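PDB 4TMD: uncharacterized protein from Mycobacterium smegmatis, which is of unknown function but belongs to the DUF5642 family of the Mog1p/PsbP clan and is probably a secreted or membrane-attached lipoprotein. Local coordinates for residues K34-Q39 against G67-T72; Q59-G64 against N157-V162; Y151-D156 against A188-V193. All coordinates share one frame; numbering follows the deposited sequence.

Contact 1: residues K34-Q39 against G67-T72; sequences KLLSPQ and GNMAAT
The methyl end of Met69 meets the branched end of Leu36 tip to tip. Met69 CE lies against the branch point of Leu36, 3.5 Å from CG, 3.6 Å from CD1 and 3.7 Å from CD2, on the flank of the fork and not between its prongs; the CG approach is tighter than usual for two carbons. Leu35 joins more loosely, its CB lying 4.4 Å from Met69 CE. The methionine reaches this point with CG wedged between the backbone N and the carbonyl carbon (chi1 54°), an extended middle (chi2 156°), and a bend at chi3 that turns the methyl toward the helix. Leu36 holds CG anti to its carbonyl carbon (chi1 -68°), which swings the branched end over toward the strand. Behind this first shell, Met84 of strand 79-88 touches both leucines and Val86 touches Leu36, while Phe61 packs on Leu36. Helical geometry stops at Ser37, whose OG is hydrogen-bonded to Pro33 O. Met69 itself is fixed by backbone bonding to Thr29, and its neighbours Asn68 and Ala70 pair with Glu87 and Ala85. The result is a short helix seated by apolar side chains on one face of an antiparallel sheet.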
loop_
_atom_site.group_PDB
_atom_site.type_symbol
_atom_site.label_atom_id
_atom_site.label_comp_id
_atom_site.label_asym_id
_atom_site.label_seq_id
_atom_site.Cartn_x
_atom_site.Cartn_y
_atom_site.Cartn_z
ATOM N N LYS A 34 5.626 -0.811 11.180
ATOM C CA LYS A 34 6.558 0.051 10.458
ATOM C C LYS A 34 6.749 -0.405 9.011
ATOM O O LYS A 34 6.983 0.412 8.121
ATOM C CB LYS A 34 7.906 0.102 11.179
ATOM C CG LYS A 34 7.843 0.728 12.565
ATOM C CD LYS A 34 9.225 0.815 13.187
ATOM C CE LYS A 34 9.185 1.510 14.535
ATOM N NZ LYS A 34 10.560 1.767 15.057
ATOM N N LEU A 35 6.648 -1.709 8.779
ATOM C CA LEU A 35 6.784 -2.266 7.436
ATOM C C LEU A 35 5.508 -2.025 6.634
ATOM O O LEU A 35 5.520 -1.997 5.400
ATOM C CB LEU A 35 7.096 -3.766 7.511
ATOM C CG LEU A 35 7.736 -4.494 6.321
ATOM C CD1 LEU A 35 8.435 -5.752 6.811
ATOM C CD2 LEU A 35 6.726 -4.854 5.239
ATOM N N LEU A 36 4.406 -1.837 7.350
ATOM C CA LEU A 36 3.092 -1.774 6.724
ATOM C C LEU A 36 2.696 -0.357 6.316
ATOM O O LEU A 36 2.148 -0.152 5.233
ATOM C CB LEU A 36 2.050 -2.367 7.669
ATOM C CG LEU A 36 2.199 -3.876 7.871
ATOM C CD1 LEU A 36 1.296 -4.397 8.983
ATOM C CD2 LEU A 36 1.918 -4.622 6.566
ATOM N N SER A 37 2.980 0.607 7.187
ATOM C CA SER A 37 2.639 2.008 6.947
ATOM C C SER A 37 3.634 2.670 5.997
ATOM O O SER A 37 4.792 2.255 5.930
ATOM C CB SER A 37 2.603 2.776 8.272
ATOM O OG SER A 37 1.942 2.037 9.282
ATOM N N PRO A 38 3.191 3.707 5.263
ATOM C CA PRO A 38 4.135 4.484 4.451
ATOM C C PRO A 38 5.227 5.064 5.344
ATOM O O PRO A 38 4.981 5.237 6.533
ATOM C CB PRO A 38 3.261 5.592 3.848
ATOM C CG PRO A 38 1.873 5.024 3.861
ATOM C CD PRO A 38 1.806 4.193 5.115
ATOM N N GLN A 39 6.410 5.338 4.803
ATOM C CA GLN A 39 7.492 5.829 5.645
ATOM C C GLN A 39 7.105 7.174 6.261
ATOM O O GLN A 39 6.426 7.988 5.640
ATOM C CB GLN A 39 8.802 5.932 4.856
ATOM C CG GLN A 39 8.883 7.059 3.842
ATOM C CD GLN A 39 10.206 7.057 3.088
ATOM O OE1 GLN A 39 10.980 6.102 3.179
ATOM N NE2 GLN A 39 10.469 8.128 2.339
ATOM N N GLY A 67 -1.394 -9.209 15.508
ATOM C CA GLY A 67 -1.769 -9.873 14.279
ATOM C C GLY A 67 -0.584 -10.410 13.503
ATOM O O GLY A 67 0.563 -10.335 13.944
ATOM N N ASN A 68 -0.883 -10.947 12.327
ATOM C CA ASN A 68 0.104 -11.573 11.471
ATOM C C ASN A 68 0.034 -10.969 10.070
ATOM O O ASN A 68 -0.986 -10.392 9.687
ATOM C CB ASN A 68 -0.122 -13.084 11.420
ATOM C CG ASN A 68 0.047 -13.745 12.781
ATOM O OD1 ASN A 68 1.014 -13.481 13.489
ATOM N ND2 ASN A 68 -0.901 -14.596 13.154
ATOM N N MET A 69 1.130 -11.102 9.325
ATOM C CA MET A 69 1.232 -10.610 7.954
ATOM C C MET A 69 1.945 -11.636 7.100
ATOM O O MET A 69 2.778 -12.389 7.590
ATOM C CB MET A 69 1.990 -9.281 7.906
ATOM C CG MET A 69 3.334 -9.395 8.575
ATOM S SD MET A 69 4.572 -8.211 8.037
ATOM C CE MET A 69 4.014 -6.711 8.776
ATOM N N ALA A 70 1.595 -11.668 5.824
ATOM C CA ALA A 70 2.298 -12.447 4.816
ATOM C C ALA A 70 2.367 -11.585 3.572
ATOM O O ALA A 70 1.497 -10.742 3.363
ATOM C CB ALA A 70 1.571 -13.770 4.522
ATOM N N ALA A 71 3.361 -11.800 2.724
ATOM C CA ALA A 71 3.473 -10.971 1.540
ATOM C C ALA A 71 3.997 -11.725 0.324
ATOM O O ALA A 71 4.656 -12.763 0.438
ATOM C CB ALA A 71 4.349 -9.768 1.830
ATOM N N THR A 72 3.632 -11.215 -0.845
ATOM C CA THR A 72 4.214 -11.650 -2.099
ATOM C C THR A 72 4.704 -10.389 -2.799
ATOM O O THR A 72 3.962 -9.409 -2.895
ATOM C CB THR A 72 3.220 -12.400 -2.982
ATOM O OG1 THR A 72 2.884 -13.649 -2.363
ATOM C CG2 THR A 72 3.845 -12.684 -4.355
#

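Contact 2: residues Q59-G64 against N157-V162; sequences QQFPPG and NYMVIV
A Met-aromatic contact ties the loop between helix 53-56 and strand 67-76 to the antiparallel sheet, where Phe61 meets Met159. The sulfur stands 4.4 Å from the centroid of the Phe61 ring, 54° off the ring normal, an oblique approach in which Met159 SD comes within 3.5 Å of Phe61 CZ. Ile161 meets the same ring differently: its CD1 lies in the ring plane at the edge, 3.4 Å from Phe61 CZ. The far corner of the phenyl group is thus held by both strand residues. The turn about the CG-SD bond of Met159 (chi3 -84°) carries CE over the flat face of the Gln59 amide, 4.0 Å from Gln59 CD and about as far from OE1 and NE2. The amide is gripped by three hydrogen bonds, which restrain its rotation under the methionine methyl: Gln59 NE2 donates to Gln60 O at 3.0 Å, somewhat bent at 148°, and to Pro93 O, while Gln59 OE1 accepts from Ser95 N. Phe61 also touches Pro33 and Leu36 of helix 33-36, and strand 158-166 pairs with strand 79-88 through Val86 and Met84. On the opposite face of the sheet, Val160 packs on Leu186, Ala189 and Val190 of helix 179-194.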
loop_
_atom_site.group_PDB
_atom_site.type_symbol
_atom_site.label_atom_id
_atom_site.label_comp_id
_atom_site.label_asym_id
_atom_site.label_seq_id
_atom_site.Cartn_x
_atom_site.Cartn_y
_atom_site.Cartn_z
ATOM N N GLN A 59 -2.098 5.083 5.284
ATOM C CA GLN A 59 -2.681 4.065 6.148
ATOM C C GLN A 59 -1.781 3.700 7.322
ATOM O O GLN A 59 -0.682 3.162 7.146
ATOM C CB GLN A 59 -3.001 2.804 5.355
ATOM C CG GLN A 59 -3.620 1.712 6.221
ATOM C CD GLN A 59 -4.967 2.134 6.795
ATOM O OE1 GLN A 59 -5.864 2.574 6.063
ATOM N NE2 GLN A 59 -5.111 2.017 8.113
ATOM N N GLN A 60 -2.273 3.974 8.526
ATOM C CA GLN A 60 -1.523 3.692 9.742
ATOM C C GLN A 60 -1.932 2.383 10.417
ATOM O O GLN A 60 -3.069 1.932 10.306
ATOM C CB GLN A 60 -1.683 4.852 10.732
ATOM C CG GLN A 60 -1.047 6.148 10.254
ATOM C CD GLN A 60 0.436 5.985 9.954
ATOM O OE1 GLN A 60 1.224 5.627 10.832
ATOM N NE2 GLN A 60 0.819 6.230 8.704
ATOM N N PHE A 61 -0.981 1.779 11.118
ATOM C CA PHE A 61 -1.255 0.633 11.966
ATOM C C PHE A 61 -0.842 0.970 13.393
ATOM O O PHE A 61 0.356 1.002 13.698
ATOM C CB PHE A 61 -0.517 -0.606 11.467
ATOM C CG PHE A 61 -0.977 -1.080 10.119
ATOM C CD1 PHE A 61 -0.598 -0.410 8.967
ATOM C CD2 PHE A 61 -1.789 -2.195 10.006
ATOM C CE1 PHE A 61 -1.023 -0.842 7.731
ATOM C CE2 PHE A 61 -2.213 -2.637 8.772
ATOM C CZ PHE A 61 -1.832 -1.960 7.632
ATOM N N PRO A 62 -1.831 1.241 14.263
ATOM C CA PRO A 62 -1.608 1.567 15.678
ATOM C C PRO A 62 -0.643 0.589 16.350
ATOM O O PRO A 62 -0.680 -0.608 16.061
ATOM C CB PRO A 62 -3.014 1.477 16.294
ATOM C CG PRO A 62 -3.886 0.850 15.239
ATOM C CD PRO A 62 -3.265 1.199 13.932
ATOM N N PRO A 63 0.235 1.103 17.224
ATOM C CA PRO A 63 1.312 0.307 17.833
ATOM C C PRO A 63 0.832 -0.805 18.774
ATOM O O PRO A 63 1.639 -1.648 19.159
ATOM C CB PRO A 63 2.129 1.353 18.601
ATOM C CG PRO A 63 1.213 2.527 18.769
ATOM C CD PRO A 63 0.318 2.529 17.584
ATOM N N GLY A 64 -0.449 -0.818 19.129
ATOM C CA GLY A 64 -0.972 -1.849 20.014
ATOM C C GLY A 64 -1.547 -3.096 19.345
ATOM O O GLY A 64 -1.705 -4.138 19.991
ATOM N N ASN A 157 -11.518 -8.305 10.001
ATOM C CA ASN A 157 -10.233 -8.068 10.646
ATOM C C ASN A 157 -9.074 -8.315 9.684
ATOM O O ASN A 157 -7.962 -8.633 10.102
ATOM C CB ASN A 157 -10.103 -8.936 11.896
ATOM C CG ASN A 157 -11.184 -8.626 12.930
ATOM O OD1 ASN A 157 -11.902 -7.635 12.804
ATOM N ND2 ASN A 157 -11.306 -9.470 13.943
ATOM N N TYR A 158 -9.349 -8.165 8.392
ATOM C CA TYR A 158 -8.319 -8.358 7.383
ATOM C C TYR A 158 -8.029 -7.059 6.687
ATOM O O TYR A 158 -8.910 -6.221 6.467
ATOM C CB TYR A 158 -8.727 -9.408 6.343
ATOM C CG TYR A 158 -8.760 -10.820 6.863
ATOM C CD1 TYR A 158 -7.640 -11.633 6.784
ATOM C CD2 TYR A 158 -9.924 -11.348 7.429
ATOM C CE1 TYR A 158 -7.667 -12.931 7.257
ATOM C CE2 TYR A 158 -9.960 -12.651 7.918
ATOM C CZ TYR A 158 -8.828 -13.434 7.826
ATOM O OH TYR A 158 -8.847 -14.725 8.297
ATOM N N MET A 159 -6.784 -6.905 6.285
ATOM C CA MET A 159 -6.439 -5.770 5.454
ATOM C C MET A 159 -5.459 -6.251 4.418
ATOM O O MET A 159 -4.556 -7.004 4.764
ATOM C CB MET A 159 -5.837 -4.652 6.296
ATOM C CG MET A 159 -5.390 -3.460 5.497
ATOM S SD MET A 159 -5.160 -2.039 6.591
ATOM C CE MET A 159 -6.830 -1.406 6.681
ATOM N N VAL A 160 -5.655 -5.849 3.160
ATOM C CA VAL A 160 -4.733 -6.222 2.099
ATOM C C VAL A 160 -4.189 -4.946 1.502
ATOM O O VAL A 160 -4.947 -4.025 1.208
ATOM C CB VAL A 160 -5.409 -7.081 1.007
ATOM C CG1 VAL A 160 -4.459 -7.287 -0.172
ATOM C CG2 VAL A 160 -5.868 -8.425 1.587
ATOM N N ILE A 161 -2.874 -4.877 1.355
ATOM C CA ILE A 161 -2.242 -3.678 0.839
ATOM C C ILE A 161 -1.354 -3.995 -0.358
ATOM O O ILE A 161 -0.426 -4.803 -0.257
ATOM C CB ILE A 161 -1.379 -2.979 1.904
ATOM C CG1 ILE A 161 -2.169 -2.786 3.201
ATOM C CG2 ILE A 161 -0.868 -1.652 1.363
ATOM C CD1 ILE A 161 -1.388 -2.038 4.241
ATOM N N VAL A 162 -1.650 -3.364 -1.487
ATOM C CA VAL A 162 -0.780 -3.469 -2.648
ATOM C C VAL A 162 -0.028 -2.152 -2.776
ATOM O O VAL A 162 -0.631 -1.071 -2.785
ATOM C CB VAL A 162 -1.569 -3.795 -3.947
ATOM C CG1 VAL A 162 -0.640 -3.744 -5.191
ATOM C CG2 VAL A 162 -2.237 -5.175 -3.820
#

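Contact 3: residues Y151-D156 against A188-V193; sequences YVASFD and AAVAAV
Van der Waals contact between apolar side chains joins strand 151-155 to helix 188-193, with Val190 reaching both Ala153 and Phe155. Its two methyls divide the work: Val190 CG2 lies 3.7 Å from Ala153 CB, and Val190 CG1 lies 3.9 Å from Phe155 CE1. CG2 is also 4.0 Å from Phe155 CE1, so that one ring corner is touched by both branches. The valine has CG1 anti to the backbone N, which sets the two methyls roughly along the strand, CG2 toward Ala153 and CG1 toward Phe155. One helical turn further on, Val193 CG1 comes to the ring edge near its plane, a looser 4.4 Å from Phe155 CZ. Phe155 reaches both valines with CG between its own backbone N and carbonyl carbon (chi1 55°).

Aromatic and charged neighbours also meet the ring. Tyr158 lies with its plane about 15° from that of Phe155, Tyr2 makes an edge-to-face contact, and Arg194 adds a cation-pi interaction.

Backbone bonds hold each element separately: the helix has Val193 N to Ala189 O, and Ala153 pairs with Val160 of the adjoining strand. The axes of strand 151-155 and helix 188-193 approach to 10.1 Å, their N-to-C directions 31° apart. Between these two segments the hold is apolar and non-directional, with the Arg194 cation-pi contact adding a polar element at the helix end.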
loop_
_atom_site.group_PDB
_atom_site.type_symbol
_atom_site.label_atom_id
_atom_site.label_comp_id
_atom_site.label_asym_id
_atom_site.label_seq_id
_atom_site.Cartn_x
_atom_site.Cartn_y
_atom_site.Cartn_z
ATOM N N TYR A 151 -2.749 0.689 -2.577
ATOM C CA TYR A 151 -4.158 0.316 -2.642
ATOM C C TYR A 151 -4.432 -0.542 -1.434
ATOM O O TYR A 151 -3.708 -1.491 -1.153
ATOM C CB TYR A 151 -4.506 -0.413 -3.941
ATOM C CG TYR A 151 -4.204 0.440 -5.147
ATOM C CD1 TYR A 151 -5.168 1.291 -5.670
ATOM C CD2 TYR A 151 -2.941 0.427 -5.739
ATOM C CE1 TYR A 151 -4.887 2.104 -6.757
ATOM C CE2 TYR A 151 -2.655 1.239 -6.836
ATOM C CZ TYR A 151 -3.629 2.066 -7.338
ATOM O OH TYR A 151 -3.355 2.876 -8.422
ATOM N N VAL A 152 -5.478 -0.177 -0.711
ATOM C CA VAL A 152 -5.817 -0.818 0.537
ATOM C C VAL A 152 -7.216 -1.405 0.457
ATOM O O VAL A 152 -8.141 -0.708 0.038
ATOM C CB VAL A 152 -5.765 0.204 1.692
ATOM C CG1 VAL A 152 -6.323 -0.414 2.990
ATOM C CG2 VAL A 152 -4.359 0.709 1.888
ATOM N N ALA A 153 -7.375 -2.666 0.854
ATOM C CA ALA A 153 -8.709 -3.250 0.985
ATOM C C ALA A 153 -8.928 -3.713 2.406
ATOM O O ALA A 153 -8.105 -4.435 2.954
ATOM C CB ALA A 153 -8.900 -4.410 0.020
ATOM N N SER A 154 -10.048 -3.294 2.989
ATOM C CA SER A 154 -10.395 -3.611 4.366
ATOM C C SER A 154 -11.677 -4.434 4.434
ATOM O O SER A 154 -12.690 -4.030 3.875
ATOM C CB SER A 154 -10.587 -2.320 5.165
ATOM O OG SER A 154 -11.199 -2.585 6.411
ATOM N N PHE A 155 -11.634 -5.578 5.106
ATOM C CA PHE A 155 -12.845 -6.346 5.364
ATOM C C PHE A 155 -12.657 -7.109 6.656
ATOM O O PHE A 155 -11.641 -7.765 6.856
ATOM C CB PHE A 155 -13.189 -7.294 4.197
ATOM C CG PHE A 155 -12.078 -8.221 3.812
ATOM C CD1 PHE A 155 -11.023 -7.778 3.029
ATOM C CD2 PHE A 155 -12.093 -9.547 4.219
ATOM C CE1 PHE A 155 -9.993 -8.630 2.665
ATOM C CE2 PHE A 155 -11.065 -10.406 3.858
ATOM C CZ PHE A 155 -10.017 -9.951 3.075
ATOM N N ASP A 156 -13.637 -7.001 7.546
ATOM C CA ASP A 156 -13.551 -7.638 8.855
ATOM C C ASP A 156 -12.222 -7.291 9.510
ATOM O O ASP A 156 -11.830 -6.120 9.548
ATOM C CB ASP A 156 -13.705 -9.147 8.732
ATOM C CG ASP A 156 -15.071 -9.544 8.238
ATOM O OD1 ASP A 156 -16.045 -8.801 8.510
ATOM O OD2 ASP A 156 -15.168 -10.595 7.571
ATOM N N ALA A 188 -7.371 -9.573 -6.830
ATOM C CA ALA A 188 -6.996 -10.973 -6.872
ATOM C C ALA A 188 -6.549 -11.451 -5.494
ATOM O O ALA A 188 -6.869 -12.575 -5.097
ATOM C CB ALA A 188 -5.895 -11.210 -7.926
ATOM N N ALA A 189 -5.821 -10.600 -4.767
ATOM C CA ALA A 189 -5.307 -10.969 -3.453
ATOM C C ALA A 189 -6.438 -11.146 -2.450
ATOM O O ALA A 189 -6.398 -12.042 -1.605
ATOM C CB ALA A 189 -4.329 -9.923 -2.944
ATOM N N VAL A 190 -7.430 -10.264 -2.525
ATOM C CA VAL A 190 -8.551 -10.342 -1.608
ATOM C C VAL A 190 -9.304 -11.639 -1.880
ATOM O O VAL A 190 -9.664 -12.350 -0.951
ATOM C CB VAL A 190 -9.477 -9.120 -1.724
ATOM C CG1 VAL A 190 -10.810 -9.379 -1.044
ATOM C CG2 VAL A 190 -8.812 -7.894 -1.102
ATOM N N ALA A 191 -9.485 -11.977 -3.150
ATOM C CA ALA A 191 -10.209 -13.197 -3.500
ATOM C C ALA A 191 -9.416 -14.432 -3.083
ATOM O O ALA A 191 -9.988 -15.439 -2.638
ATOM C CB ALA A 191 -10.525 -13.232 -5.002
ATOM N N ALA A 192 -8.093 -14.360 -3.196
ATOM C CA ALA A 192 -7.248 -15.488 -2.792
ATOM C C ALA A 192 -7.275 -15.684 -1.268
ATOM O O ALA A 192 -7.431 -16.804 -0.778
ATOM C CB ALA A 192 -5.812 -15.282 -3.277
ATOM N N VAL A 193 -7.108 -14.590 -0.527
ATOM C CA VAL A 193 -7.107 -14.631 0.938
ATOM C C VAL A 193 -8.460 -15.101 1.486
ATOM O O VAL A 193 -8.517 -15.897 2.415
ATOM C CB VAL A 193 -6.754 -13.250 1.537
ATOM C CG1 VAL A 193 -7.048 -13.199 3.044
ATOM C CG2 VAL A 193 -5.279 -12.927 1.281
#

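In the fold
All three contacts reach the same antiparallel sheet, but from two faces. Contacts 2 and 3 touch through buried residues alone, while contact 1 includes the exposed Leu35. Contacts 1 and 2 adjoin, with centres about 7 Å apart: Leu36 CB lies 3.4 Å from Phe61 CE1, so that helix 33-36 and loop 59-64 pack against each other on the same face. Contact 3 meets contact 2 through neighbouring strands 145-155 and 158-166, where Val160 O and Ala153 N are 2.8 Å apart, while its helix covers the other face. Contacts 1 and 3 do not touch. Methionine ends do the reaching in contacts 1 and 2; contact 2 brings a phenylalanine ring against sulfur and isoleucine, contact 3 one against valine methyls without sulfur.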